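Local coordinates for 2S Albumin protein (Dolichos, PDB 6IX1) that probably serves as a seed storage protein and has the four-bladed beta-propeller fold of the hemopexin family, at residues A1-N5 and D221-T225; R12-V16 and V27-P31; K33-I38 and D214-C218; D157-L162 and A200-L205; G188-I194 and T206-I212. All coordinates share one frame. Residue numbers count along the deposited sequence, not the author numbering.

Interaction 1: residues A1-N5 and D221-T225; sequences ASYIN and DILPT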
# COMPACT_ATOMS: atom_id res chain seq x y z
N ALA A 1 11.27 -6.15 -15.88
CA ALA A 1 10.47 -7.00 -14.98
C ALA A 1 9.78 -6.12 -13.93
O ALA A 1 10.40 -5.12 -13.45
CB ALA A 1 11.36 -8.03 -14.35
N SER A 2 8.58 -6.52 -13.53
CA SER A 2 7.74 -5.82 -12.52
C SER A 2 7.47 -6.65 -11.26
O SER A 2 7.39 -7.90 -11.36
CB SER A 2 6.46 -5.44 -13.16
OG SER A 2 5.90 -4.41 -12.42
N TYR A 3 7.25 -5.99 -10.13
CA TYR A 3 7.17 -6.69 -8.83
C TYR A 3 5.82 -6.38 -8.21
O TYR A 3 4.80 -6.82 -8.77
CB TYR A 3 8.41 -6.50 -7.98
CG TYR A 3 9.63 -7.06 -8.68
CD1 TYR A 3 10.30 -6.32 -9.64
CD2 TYR A 3 10.16 -8.27 -8.31
CE1 TYR A 3 11.41 -6.84 -10.28
CE2 TYR A 3 11.31 -8.79 -8.90
CZ TYR A 3 11.93 -8.08 -9.91
OH TYR A 3 13.03 -8.60 -10.55
N ILE A 4 5.84 -5.71 -7.08
CA ILE A 4 4.60 -5.41 -6.33
C ILE A 4 4.12 -4.00 -6.67
O ILE A 4 4.91 -3.04 -6.49
CB ILE A 4 4.77 -5.69 -4.84
CG1 ILE A 4 5.11 -7.17 -4.63
CG2 ILE A 4 3.56 -5.30 -4.05
CD1 ILE A 4 5.55 -7.56 -3.20
N ASN A 5 2.90 -3.84 -7.11
CA ASN A 5 2.32 -2.56 -7.45
C ASN A 5 1.51 -1.96 -6.33
O ASN A 5 1.37 -0.72 -6.34
CB ASN A 5 1.42 -2.64 -8.69
CG ASN A 5 2.15 -3.20 -9.86
OD1 ASN A 5 1.97 -4.33 -10.30
ND2 ASN A 5 2.91 -2.32 -10.49
N ASP A 221 7.79 -17.93 -7.42
CA ASP A 221 7.19 -18.56 -8.62
C ASP A 221 6.24 -17.61 -9.33
O ASP A 221 5.75 -17.95 -10.44
CB ASP A 221 6.52 -19.89 -8.28
CG ASP A 221 7.60 -20.89 -7.88
OD1 ASP A 221 8.71 -20.87 -8.45
OD2 ASP A 221 7.27 -21.69 -7.02
N ILE A 222 5.93 -16.47 -8.72
CA ILE A 222 4.98 -15.50 -9.32
C ILE A 222 5.64 -14.18 -9.71
O ILE A 222 5.00 -13.46 -10.46
CB ILE A 222 3.68 -15.41 -8.50
CG1 ILE A 222 3.91 -14.83 -7.11
CG2 ILE A 222 3.00 -16.74 -8.43
CD1 ILE A 222 2.61 -14.51 -6.40
N LEU A 223 6.79 -13.85 -9.13
CA LEU A 223 7.50 -12.58 -9.47
C LEU A 223 8.84 -12.91 -10.08
O LEU A 223 9.46 -13.89 -9.76
CB LEU A 223 7.78 -11.69 -8.26
CG LEU A 223 6.50 -11.15 -7.65
CD1 LEU A 223 6.78 -10.42 -6.35
CD2 LEU A 223 5.76 -10.32 -8.68
N PRO A 224 9.38 -12.07 -10.96
CA PRO A 224 8.69 -10.90 -11.42
C PRO A 224 7.66 -11.22 -12.50
O PRO A 224 7.68 -12.35 -13.07
CB PRO A 224 9.77 -10.09 -12.12
CG PRO A 224 10.87 -11.10 -12.47
CD PRO A 224 10.75 -12.21 -11.44
N THR A 225 6.84 -10.23 -12.85
CA THR A 225 5.95 -10.26 -14.04
C THR A 225 6.60 -9.43 -15.16
O THR A 225 7.36 -8.47 -14.99
CB THR A 225 4.57 -9.66 -13.79
OG1 THR A 225 4.07 -10.06 -12.51
CG2 THR A 225 3.64 -10.06 -14.92

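Interaction 2: residues R12-V16 and V27-P31; sequences RAYEV and VYYTP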
# COMPACT_ATOMS: atom_id res chain seq x y z
N ARG A 12 -7.22 -9.32 9.22
CA ARG A 12 -6.83 -10.65 9.73
C ARG A 12 -5.39 -10.64 10.13
O ARG A 12 -4.52 -10.18 9.29
CB ARG A 12 -7.11 -11.67 8.64
CG ARG A 12 -8.61 -11.88 8.37
CD ARG A 12 -9.33 -12.52 9.52
NE ARG A 12 -10.71 -12.61 9.37
CZ ARG A 12 -11.37 -13.66 8.87
NH1 ARG A 12 -10.70 -14.64 8.31
NH2 ARG A 12 -12.68 -13.68 8.90
N ALA A 13 -5.05 -11.12 11.30
CA ALA A 13 -3.70 -10.99 11.84
C ALA A 13 -2.68 -11.57 10.88
O ALA A 13 -2.80 -12.70 10.38
CB ALA A 13 -3.60 -11.60 13.20
N TYR A 14 -1.64 -10.80 10.63
CA TYR A 14 -0.50 -11.24 9.81
C TYR A 14 -0.89 -11.71 8.42
O TYR A 14 -0.16 -12.49 7.82
CB TYR A 14 0.45 -12.18 10.56
CG TYR A 14 1.13 -11.44 11.67
CD1 TYR A 14 2.26 -10.70 11.40
CD2 TYR A 14 0.67 -11.38 12.98
CE1 TYR A 14 2.83 -9.88 12.37
CE2 TYR A 14 1.22 -10.55 13.95
CZ TYR A 14 2.34 -9.82 13.65
OH TYR A 14 2.97 -9.03 14.59
N GLU A 15 -1.92 -11.09 7.87
CA GLU A 15 -2.25 -11.25 6.45
C GLU A 15 -2.04 -9.91 5.70
O GLU A 15 -2.43 -8.84 6.21
CB GLU A 15 -3.68 -11.76 6.25
CG GLU A 15 -3.86 -13.11 6.86
CD GLU A 15 -5.21 -13.78 6.62
OE1 GLU A 15 -5.83 -13.51 5.58
OE2 GLU A 15 -5.53 -14.68 7.44
N VAL A 16 -1.51 -10.05 4.49
CA VAL A 16 -1.25 -8.90 3.60
C VAL A 16 -1.77 -9.29 2.21
O VAL A 16 -1.72 -10.45 1.78
CB VAL A 16 0.24 -8.49 3.56
CG1 VAL A 16 1.17 -9.63 3.08
CG2 VAL A 16 0.45 -7.27 2.67
N VAL A 27 -1.05 -13.27 1.58
CA VAL A 27 0.07 -13.94 2.23
C VAL A 27 -0.06 -13.85 3.75
O VAL A 27 -0.44 -12.75 4.26
CB VAL A 27 1.38 -13.27 1.71
CG1 VAL A 27 2.60 -13.79 2.48
CG2 VAL A 27 1.61 -13.49 0.22
N TYR A 28 0.29 -14.94 4.42
CA TYR A 28 0.41 -15.02 5.87
C TYR A 28 1.88 -14.79 6.15
O TYR A 28 2.72 -15.66 5.85
CB TYR A 28 -0.06 -16.42 6.29
CG TYR A 28 -0.34 -16.62 7.76
CD1 TYR A 28 -1.01 -15.68 8.49
CD2 TYR A 28 -0.20 -17.90 8.31
CE1 TYR A 28 -1.47 -15.95 9.76
CE2 TYR A 28 -0.59 -18.14 9.61
CZ TYR A 28 -1.31 -17.20 10.31
OH TYR A 28 -1.71 -17.50 11.61
N TYR A 29 2.22 -13.63 6.69
CA TYR A 29 3.65 -13.17 6.70
C TYR A 29 4.22 -13.28 8.11
O TYR A 29 3.52 -13.28 9.11
CB TYR A 29 3.83 -11.78 6.08
CG TYR A 29 3.19 -10.67 6.80
CD1 TYR A 29 1.85 -10.37 6.65
CD2 TYR A 29 3.99 -9.85 7.59
CE1 TYR A 29 1.30 -9.31 7.31
CE2 TYR A 29 3.41 -8.83 8.31
CZ TYR A 29 2.06 -8.55 8.17
OH TYR A 29 1.60 -7.49 8.90
N THR A 30 5.54 -13.22 8.10
CA THR A 30 6.33 -13.56 9.30
C THR A 30 7.44 -12.53 9.42
O THR A 30 8.48 -12.63 8.80
CB THR A 30 6.87 -14.99 9.25
OG1 THR A 30 7.73 -15.16 8.09
CG2 THR A 30 5.72 -15.97 9.24
N PRO A 31 7.27 -11.45 10.22
CA PRO A 31 8.35 -10.46 10.35
C PRO A 31 9.66 -11.10 10.78
O PRO A 31 9.71 -11.94 11.68
CB PRO A 31 7.82 -9.54 11.46
CG PRO A 31 6.32 -9.57 11.24
CD PRO A 31 6.03 -11.01 10.89

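Interaction 3: residues K33-I38 and D214-C218; sequences KTDDKI and DGWPC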
# COMPACT_ATOMS: atom_id res chain seq x y z
N LYS A 33 11.70 -13.19 9.25
CA LYS A 33 11.88 -14.62 8.90
C LYS A 33 11.39 -14.82 7.46
O LYS A 33 10.38 -14.21 7.16
CB LYS A 33 11.09 -15.56 9.86
CG LYS A 33 11.10 -15.32 11.34
CD LYS A 33 10.41 -16.45 11.93
CE LYS A 33 11.33 -17.38 12.71
NZ LYS A 33 11.45 -17.00 14.14
N THR A 34 11.97 -15.79 6.76
CA THR A 34 11.50 -16.15 5.42
C THR A 34 10.42 -17.23 5.49
O THR A 34 10.40 -18.05 4.61
CB THR A 34 12.66 -16.63 4.58
OG1 THR A 34 13.30 -17.75 5.19
CG2 THR A 34 13.68 -15.54 4.39
N ASP A 35 9.49 -17.11 6.42
CA ASP A 35 8.48 -18.13 6.67
C ASP A 35 7.10 -17.72 6.19
O ASP A 35 6.10 -18.36 6.46
CB ASP A 35 8.42 -18.52 8.15
CG ASP A 35 9.63 -19.33 8.60
OD1 ASP A 35 10.32 -19.95 7.73
OD2 ASP A 35 9.88 -19.26 9.81
N ASP A 36 7.04 -16.66 5.36
CA ASP A 36 5.77 -16.23 4.79
C ASP A 36 5.21 -17.32 3.89
O ASP A 36 5.99 -17.95 3.18
CB ASP A 36 5.92 -14.94 4.01
CG ASP A 36 7.03 -14.06 4.54
OD1 ASP A 36 8.16 -14.32 4.08
OD2 ASP A 36 6.76 -13.18 5.43
N LYS A 37 3.89 -17.45 3.86
CA LYS A 37 3.24 -18.44 3.00
C LYS A 37 2.00 -17.85 2.34
O LYS A 37 1.30 -17.10 3.00
CB LYS A 37 2.91 -19.76 3.75
CG LYS A 37 4.08 -20.44 4.41
CD LYS A 37 5.14 -20.95 3.48
CE LYS A 37 6.05 -21.82 4.37
NZ LYS A 37 7.33 -22.06 3.76
N ILE A 38 1.69 -18.40 1.19
CA ILE A 38 0.52 -17.95 0.44
C ILE A 38 -0.74 -18.61 1.04
O ILE A 38 -0.77 -19.80 1.38
CB ILE A 38 0.72 -18.35 -1.04
CG1 ILE A 38 1.90 -17.60 -1.66
CG2 ILE A 38 -0.58 -18.15 -1.79
CD1 ILE A 38 2.17 -17.92 -3.07
N ASP A 214 14.40 -12.40 -1.78
CA ASP A 214 15.24 -12.90 -0.70
C ASP A 214 14.52 -12.92 0.64
O ASP A 214 14.71 -13.82 1.45
CB ASP A 214 16.56 -12.14 -0.64
CG ASP A 214 17.39 -12.40 -1.93
OD1 ASP A 214 17.24 -13.42 -2.57
OD2 ASP A 214 18.16 -11.57 -2.32
N GLY A 215 13.73 -11.90 0.90
CA GLY A 215 12.99 -11.80 2.18
C GLY A 215 11.64 -12.50 2.18
O GLY A 215 11.15 -12.90 3.21
N TRP A 216 11.09 -12.64 0.98
CA TRP A 216 9.73 -13.19 0.73
C TRP A 216 9.79 -14.31 -0.31
O TRP A 216 9.25 -14.22 -1.40
CB TRP A 216 8.82 -12.07 0.23
CG TRP A 216 8.61 -11.00 1.27
CD1 TRP A 216 9.47 -9.97 1.58
CD2 TRP A 216 7.44 -10.78 2.06
NE1 TRP A 216 8.93 -9.18 2.56
CE2 TRP A 216 7.68 -9.63 2.86
CE3 TRP A 216 6.19 -11.37 2.10
CZ2 TRP A 216 6.73 -9.13 3.72
CZ3 TRP A 216 5.27 -10.91 2.99
CH2 TRP A 216 5.52 -9.80 3.78
N PRO A 217 10.57 -15.38 -0.04
CA PRO A 217 10.76 -16.39 -1.06
C PRO A 217 9.50 -17.13 -1.52
O PRO A 217 9.50 -17.74 -2.58
CB PRO A 217 11.79 -17.33 -0.48
CG PRO A 217 11.67 -17.11 1.02
CD PRO A 217 11.35 -15.63 1.18
N CYS A 218 8.42 -17.00 -0.76
CA CYS A 218 7.17 -17.66 -1.17
C CYS A 218 6.63 -17.04 -2.46
O CYS A 218 5.75 -17.64 -3.07
CB CYS A 218 6.09 -17.70 -0.06
SG CYS A 218 5.32 -16.07 0.26
O HOH W 1 8.33 -16.15 2.05

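Interaction 4: residues D157-L162 and A200-L205; sequences DGFPVL and ATNNTL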
# COMPACT_ATOMS: atom_id res chain seq x y z
N ASP A 157 12.33 14.55 4.00
CA ASP A 157 12.01 15.49 5.12
C ASP A 157 11.32 14.77 6.27
O ASP A 157 11.52 15.13 7.41
CB ASP A 157 11.07 16.60 4.66
CG ASP A 157 11.74 17.53 3.61
OD1 ASP A 157 12.92 17.79 3.82
OD2 ASP A 157 11.03 17.97 2.70
N GLY A 158 10.50 13.76 6.02
CA GLY A 158 9.89 12.93 7.05
C GLY A 158 10.76 11.77 7.46
O GLY A 158 10.70 11.33 8.61
N PHE A 159 11.46 11.22 6.46
CA PHE A 159 12.20 9.94 6.61
C PHE A 159 13.65 10.11 6.18
O PHE A 159 14.06 9.48 5.22
CB PHE A 159 11.46 8.84 5.84
CG PHE A 159 10.05 8.63 6.22
CD1 PHE A 159 9.74 7.72 7.22
CD2 PHE A 159 9.03 9.29 5.55
CE1 PHE A 159 8.43 7.54 7.60
CE2 PHE A 159 7.72 9.09 5.94
CZ PHE A 159 7.43 8.19 6.93
N PRO A 160 14.43 10.96 6.90
CA PRO A 160 15.83 11.10 6.56
C PRO A 160 16.60 9.78 6.63
O PRO A 160 17.63 9.67 6.00
CB PRO A 160 16.39 12.15 7.52
CG PRO A 160 15.40 12.06 8.68
CD PRO A 160 14.05 11.80 8.06
N VAL A 161 16.06 8.76 7.35
CA VAL A 161 16.74 7.46 7.42
C VAL A 161 16.86 6.87 6.02
O VAL A 161 17.67 5.99 5.83
CB VAL A 161 16.02 6.55 8.43
CG1 VAL A 161 14.74 6.00 7.88
CG2 VAL A 161 16.88 5.38 8.88
N LEU A 162 16.01 7.27 5.10
CA LEU A 162 16.02 6.72 3.73
C LEU A 162 16.95 7.49 2.77
O LEU A 162 17.12 7.06 1.66
CB LEU A 162 14.60 6.79 3.14
CG LEU A 162 13.57 5.97 3.90
CD1 LEU A 162 12.21 6.16 3.23
CD2 LEU A 162 13.92 4.50 3.88
N ALA A 200 8.23 12.67 14.11
CA ALA A 200 9.66 12.67 14.47
C ALA A 200 10.45 12.17 13.31
O ALA A 200 9.93 11.45 12.49
CB ALA A 200 9.95 11.81 15.69
N THR A 201 11.73 12.47 13.26
CA THR A 201 12.68 11.79 12.34
C THR A 201 13.50 10.78 13.12
O THR A 201 14.68 10.65 12.92
CB THR A 201 13.53 12.84 11.60
OG1 THR A 201 14.21 13.61 12.56
CG2 THR A 201 12.74 13.76 10.73
N ASN A 202 12.79 9.95 13.89
CA ASN A 202 13.41 8.88 14.72
C ASN A 202 13.22 7.52 14.03
O ASN A 202 13.49 6.55 14.72
CB ASN A 202 12.87 8.91 16.14
CG ASN A 202 13.21 10.15 16.90
OD1 ASN A 202 14.25 10.74 16.66
ND2 ASN A 202 12.31 10.55 17.78
N ASN A 203 12.87 7.46 12.76
CA ASN A 203 12.57 6.20 12.10
C ASN A 203 13.87 5.42 11.98
O ASN A 203 14.95 5.94 11.92
CB ASN A 203 11.98 6.44 10.72
CG ASN A 203 11.00 7.58 10.70
OD1 ASN A 203 9.80 7.38 10.74
ND2 ASN A 203 11.53 8.82 10.68
N THR A 204 13.73 4.10 11.99
CA THR A 204 14.91 3.21 11.89
C THR A 204 14.69 2.23 10.74
O THR A 204 13.58 1.90 10.41
CB THR A 204 15.27 2.54 13.19
OG1 THR A 204 14.08 1.97 13.67
CG2 THR A 204 15.80 3.58 14.13
N LEU A 205 15.81 1.74 10.20
CA LEU A 205 15.75 0.59 9.28
C LEU A 205 15.83 -0.64 10.13
O LEU A 205 16.78 -0.75 10.94
CB LEU A 205 16.88 0.55 8.27
CG LEU A 205 16.88 1.77 7.40
CD1 LEU A 205 17.92 1.72 6.30
CD2 LEU A 205 15.58 2.09 6.75
O HOH W 2 8.85 10.07 10.29
O HOH W 3 14.00 9.09 9.55

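Interaction 5: residues G188-I194 and T206-I212; sequences GAQYVRI and TGKVRPI. With SO4 (sulfate ion), chain D.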
# COMPACT_ATOMS: atom_id res chain seq x y z
N GLY A 188 10.66 -1.28 -7.06
CA GLY A 188 11.08 -2.27 -8.04
C GLY A 188 11.27 -3.63 -7.43
O GLY A 188 10.35 -4.10 -6.73
N ALA A 189 12.48 -4.15 -7.58
CA ALA A 189 12.84 -5.51 -7.14
C ALA A 189 13.15 -5.62 -5.63
O ALA A 189 13.32 -6.75 -5.12
CB ALA A 189 14.07 -5.91 -7.93
N GLN A 190 13.19 -4.50 -4.94
CA GLN A 190 13.79 -4.40 -3.58
C GLN A 190 12.72 -3.94 -2.58
O GLN A 190 11.67 -3.37 -2.91
CB GLN A 190 14.90 -3.33 -3.53
CG GLN A 190 16.20 -3.58 -4.25
CD GLN A 190 17.05 -2.35 -4.17
OE1 GLN A 190 16.59 -1.18 -4.31
NE2 GLN A 190 18.30 -2.64 -3.98
N TYR A 191 13.05 -4.20 -1.35
CA TYR A 191 12.24 -3.71 -0.23
C TYR A 191 13.09 -3.40 0.99
O TYR A 191 14.24 -3.80 1.08
CB TYR A 191 11.13 -4.69 0.18
CG TYR A 191 11.50 -5.82 1.11
CD1 TYR A 191 12.37 -6.81 0.72
CD2 TYR A 191 11.08 -5.80 2.41
CE1 TYR A 191 12.71 -7.84 1.58
CE2 TYR A 191 11.36 -6.82 3.29
CZ TYR A 191 12.17 -7.85 2.84
OH TYR A 191 12.48 -8.95 3.59
N VAL A 192 12.49 -2.72 1.92
CA VAL A 192 13.04 -2.53 3.25
C VAL A 192 11.92 -2.48 4.28
O VAL A 192 10.81 -2.12 3.96
CB VAL A 192 13.89 -1.24 3.32
CG1 VAL A 192 13.04 0.02 3.24
CG2 VAL A 192 14.84 -1.24 4.50
N ARG A 193 12.31 -2.88 5.50
CA ARG A 193 11.41 -2.82 6.63
C ARG A 193 11.88 -1.66 7.48
O ARG A 193 13.07 -1.56 7.78
CB ARG A 193 11.40 -4.11 7.39
CG ARG A 193 10.51 -4.09 8.63
CD ARG A 193 10.22 -5.44 9.19
NE ARG A 193 11.43 -6.16 9.51
CZ ARG A 193 11.63 -6.98 10.57
NH1 ARG A 193 10.77 -6.99 11.59
NH2 ARG A 193 12.71 -7.75 10.62
N ILE A 194 10.92 -0.80 7.86
CA ILE A 194 11.24 0.34 8.73
C ILE A 194 10.40 0.24 9.99
O ILE A 194 9.34 -0.29 10.01
CB ILE A 194 11.02 1.69 7.99
CG1 ILE A 194 9.54 1.94 7.72
CG2 ILE A 194 11.90 1.76 6.76
CD1 ILE A 194 9.31 3.39 7.25
N THR A 206 14.98 -1.60 9.88
CA THR A 206 15.06 -2.91 10.57
C THR A 206 15.77 -3.80 9.55
O THR A 206 15.09 -4.17 8.57
CB THR A 206 13.69 -3.41 11.02
OG1 THR A 206 12.96 -2.44 11.74
CG2 THR A 206 13.85 -4.72 11.80
N GLY A 207 17.07 -4.07 9.71
CA GLY A 207 17.83 -4.83 8.68
C GLY A 207 18.25 -4.00 7.49
O GLY A 207 18.37 -2.78 7.66
N LYS A 208 18.35 -4.59 6.29
CA LYS A 208 18.99 -3.97 5.12
C LYS A 208 17.92 -3.81 4.02
O LYS A 208 16.97 -4.62 3.95
CB LYS A 208 20.22 -4.78 4.67
CG LYS A 208 21.26 -4.97 5.77
CD LYS A 208 21.80 -6.39 5.97
CE LYS A 208 20.65 -7.30 6.39
NZ LYS A 208 20.62 -7.74 7.81
N VAL A 209 18.17 -2.94 3.05
CA VAL A 209 17.51 -2.96 1.72
C VAL A 209 17.94 -4.23 1.01
O VAL A 209 19.18 -4.55 0.98
CB VAL A 209 17.84 -1.72 0.90
CG1 VAL A 209 17.20 -1.82 -0.45
CG2 VAL A 209 17.43 -0.43 1.63
N ARG A 210 16.99 -5.00 0.51
CA ARG A 210 17.30 -6.29 -0.11
C ARG A 210 16.24 -6.64 -1.12
O ARG A 210 15.15 -6.12 -1.15
CB ARG A 210 17.39 -7.37 0.97
CG ARG A 210 16.07 -7.60 1.66
CD ARG A 210 16.15 -8.25 3.03
NE ARG A 210 16.47 -9.67 2.96
CZ ARG A 210 15.99 -10.58 3.77
NH1 ARG A 210 15.07 -10.29 4.68
NH2 ARG A 210 16.40 -11.81 3.64
N PRO A 211 16.56 -7.59 -2.03
CA PRO A 211 15.58 -8.06 -2.99
C PRO A 211 14.37 -8.70 -2.31
O PRO A 211 14.50 -9.44 -1.30
CB PRO A 211 16.33 -9.11 -3.81
CG PRO A 211 17.79 -8.67 -3.69
CD PRO A 211 17.88 -8.21 -2.23
N ILE A 212 13.20 -8.38 -2.80
CA ILE A 212 11.92 -8.91 -2.27
C ILE A 212 12.03 -10.42 -2.19
O ILE A 212 11.63 -10.99 -1.18
CB ILE A 212 10.80 -8.50 -3.22
CG1 ILE A 212 10.54 -6.98 -3.16
CG2 ILE A 212 9.53 -9.26 -2.86
CD1 ILE A 212 9.70 -6.41 -4.28
S SO4 D . 11.17 -9.14 6.89
O1 SO4 D . 11.97 -10.25 7.28
O2 SO4 D . 10.23 -8.94 7.93
O3 SO4 D . 10.49 -9.42 5.73
O4 SO4 D . 11.94 -7.94 6.67
O HOH W 4 14.63 -4.58 5.85

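Interaction 1: residues A1-N5 and D221-T225
The two ends of the chain meet here, at the closing point of the hemopexin-type beta-propeller. A1-N5 leads into the first strand of the first blade, and D221-T225 is the tail that follows the last blade. Neither segment is a regular strand. Still, S2 and T225 exchange two backbone hydrogen bonds. S2 N donates to T225 O at 2.7 Å, and T225 N to S2 O at 2.8 Å. This satisfies the backbone NH and CO of both residues. T225 O also has a CA-H...O contact from A1 CA at 3.4 Å. N5 OD1 is satisfied outside the pair, by C21 N. The side chains meet through apolar contacts. I4 CG1 lies 4.0 Å from L223 CD1, and both side chains reach strand 15-20. A1 CB touches P224 CB at 3.4 Å. The peptide bond before P224 is cis. The ring of P224 packs on Y3 in a CH-pi contact, with P224 CB over the face of the Y3 ring, 3.9 Å from its centroid.

Interaction 2: residues R12-V16 and V27-P31
Y29 is the apolar centre of this contact. V16 CG1 lies 3.7 Å from Y29 CD1 and also 3.9 Å from V27 CB. Y14 comes over one face of the Y29 ring, with Y14 CD1 3.8 Å from Y29 CE2. The two rings are oblique, their planes at 56° and their centroids 5.4 Å apart. Further out, P31 CG touches Y14 CE1 at 3.7 Å. The backbones around this cluster belong to a beta hairpin, strands 15-20 and 23-28, the second and third strands of the first propeller blade. V16 and V27 form an antiparallel hydrogen-bonded pair. V16 N donates to V27 O, and V27 N to V16 O, each at 2.9 Å. Y29 N donates to Y14 O, also at 2.9 Å. A type II turn from R12 to E15 leads into strand 15-20. It is closed by E15 N to R12 O at 3.1 Å. E15 and Y28 form the non-hydrogen-bonded pair. They lie on the sheet face opposite V16 and V27, with E15 CG 4.2 Å from Y28 CD1. The carboxylate of E15 makes a salt bridge to R26. Y29 OH is hydrogen-bonded to H178 of the last blade. At the outer edge, A13 O lies 3.6 Å from Y28 CE1, near the plane of that ring.

Interaction 3: residues K33-I38 and D214-C218
D36 and C218 bury the most surface in this contact, and T34 comes next. The CA-to-CB bonds of D36 and C218 point toward the opposite segment. C218 CB sits 3.3 Å from D36 O, and C218 SG lies 4.0 Å from D36 CB. I38 extends this patch, with I38 CD1 3.6 Å from C218 O. No direct hydrogen bond joins the segments. A water bridges them instead. It accepts from C218 N at 2.9 Å and lies 2.7 Å from D36 OD1 and 3.2 Å from D36 O. D36 OD1 also comes within 3.4 Å of G215 O, but both atoms are acceptors. The other carboxylate oxygen is held from outside, since T30 N donates to D36 OD2. D36 OD2 also lies over one face of the W216 indole, 3.7 Å from W216 CZ3. T34 covers the other end. T34 CB packs on P217 CG at 3.7 Å, and T34 CG2 is 3.6 Å from D214 O. In the propeller this joins the last blade to the first and so closes the ring. Helix 212-215 ends the last blade. W216 follows it and meets F18 of the first blade and Y184 and Y191 of the last, all edge-to-face. K33-I38 runs into strand 37-44, the outermost of the first blade, where K37 pairs with Y28 of strand 23-28.

Interaction 4: residues D157-L162 and A200-L205
D157 comes at the end of a short, weakly bonded helix. Its O lies 3.8 Å from T201 CG2, while its OD2 accepts a hydrogen bond from N154 N. G158 follows. A CB here would be crowded by F159 CD2. A water lies 2.8 Å from both G158 O and A200 O, so it sits between the two backbones. F159 turns its ring to N203, with F159 CE1 3.4 Å from N203 OD1. That oxygen accepts a hydrogen bond from T197 N. P160 CG packs on T201 CB at 3.6 Å. V161 buries the most surface, and its CA-to-CB bond points toward the other segment. V161 CG2 meets N203 O at 3.6 Å and L205 CG at 3.9 Å. A second water accepts from V161 N at 3.0 Å and from N203 ND2 at 2.7 Å, a clear polar link across the contact. L162 closes the 3-10 turn, its N donating a hydrogen bond to F159 O at 2.9 Å, and L162 CD2 touches L205 CD2 at 4.1 Å. Two adjacent blades of the hemopexin-type propeller meet here. Helix 155-158 ends the third blade, and F159 stands edge-to-face with Y131 and Y138 of that blade. T204 pairs through its backbone with K195 of strand 190-195. L205, on the outermost strand 204-211 of the fourth blade, reaches V192 and I194.

Interaction 5: residues G188-I194 and T206-I212
Strand 204-211 turns a corner at T206 and G207, and a water fills the gap this leaves in the ladder. It accepts from R193 N at 2.9 Å and donates to T206 O at 2.8 Å and K208 O at 3.0 Å. On one side of the gap, T206 N donates to R193 O at 2.8 Å. On the other, regular antiparallel pairing resumes. Y191 N donates to R210 O at 2.9 Å, and R210 N to Y191 O at 3.1 Å. I212 N donates a hydrogen bond to A189 O at 2.8 Å, just after P211, the N-cap of the next helix. V192 CG2 meets V209 CG2 at 3.9 Å. A sulfate, probably from the crystallisation liquor, lies beside Y191 and R193. Y191 OH donates to sulfate O3 at 3.0 Å, and Y184 OH and G32 N bind it too. R193 has its salt bridge with E182. The pair is a beta hairpin, the third and outermost strands of the last blade of a hemopexin-type beta-propeller.

Overall arrangement
Interaction 1 spans the whole chain, and the other four lie between its ends. Interaction 2 belongs to the first blade and interaction 5 to the last. Interaction 3 joins these two blades and interaction 4 joins the third to the fourth, with centres about 26 Å apart. In both interactions 3 and 4, the segment leaving a blade's short helix (D214-C218, D157-L162) packs against the approach to the next blade's outermost strand (37-44, 204-211). Interactions 2 and 3 share the first sheet, centres about 10 Å apart. Interactions 4 and 5 share strand 204-211 and cross along the chain. Y191 and R210 of interaction 5 touch G215 of interaction 3. Together, interactions 1 and 3 close the propeller ring.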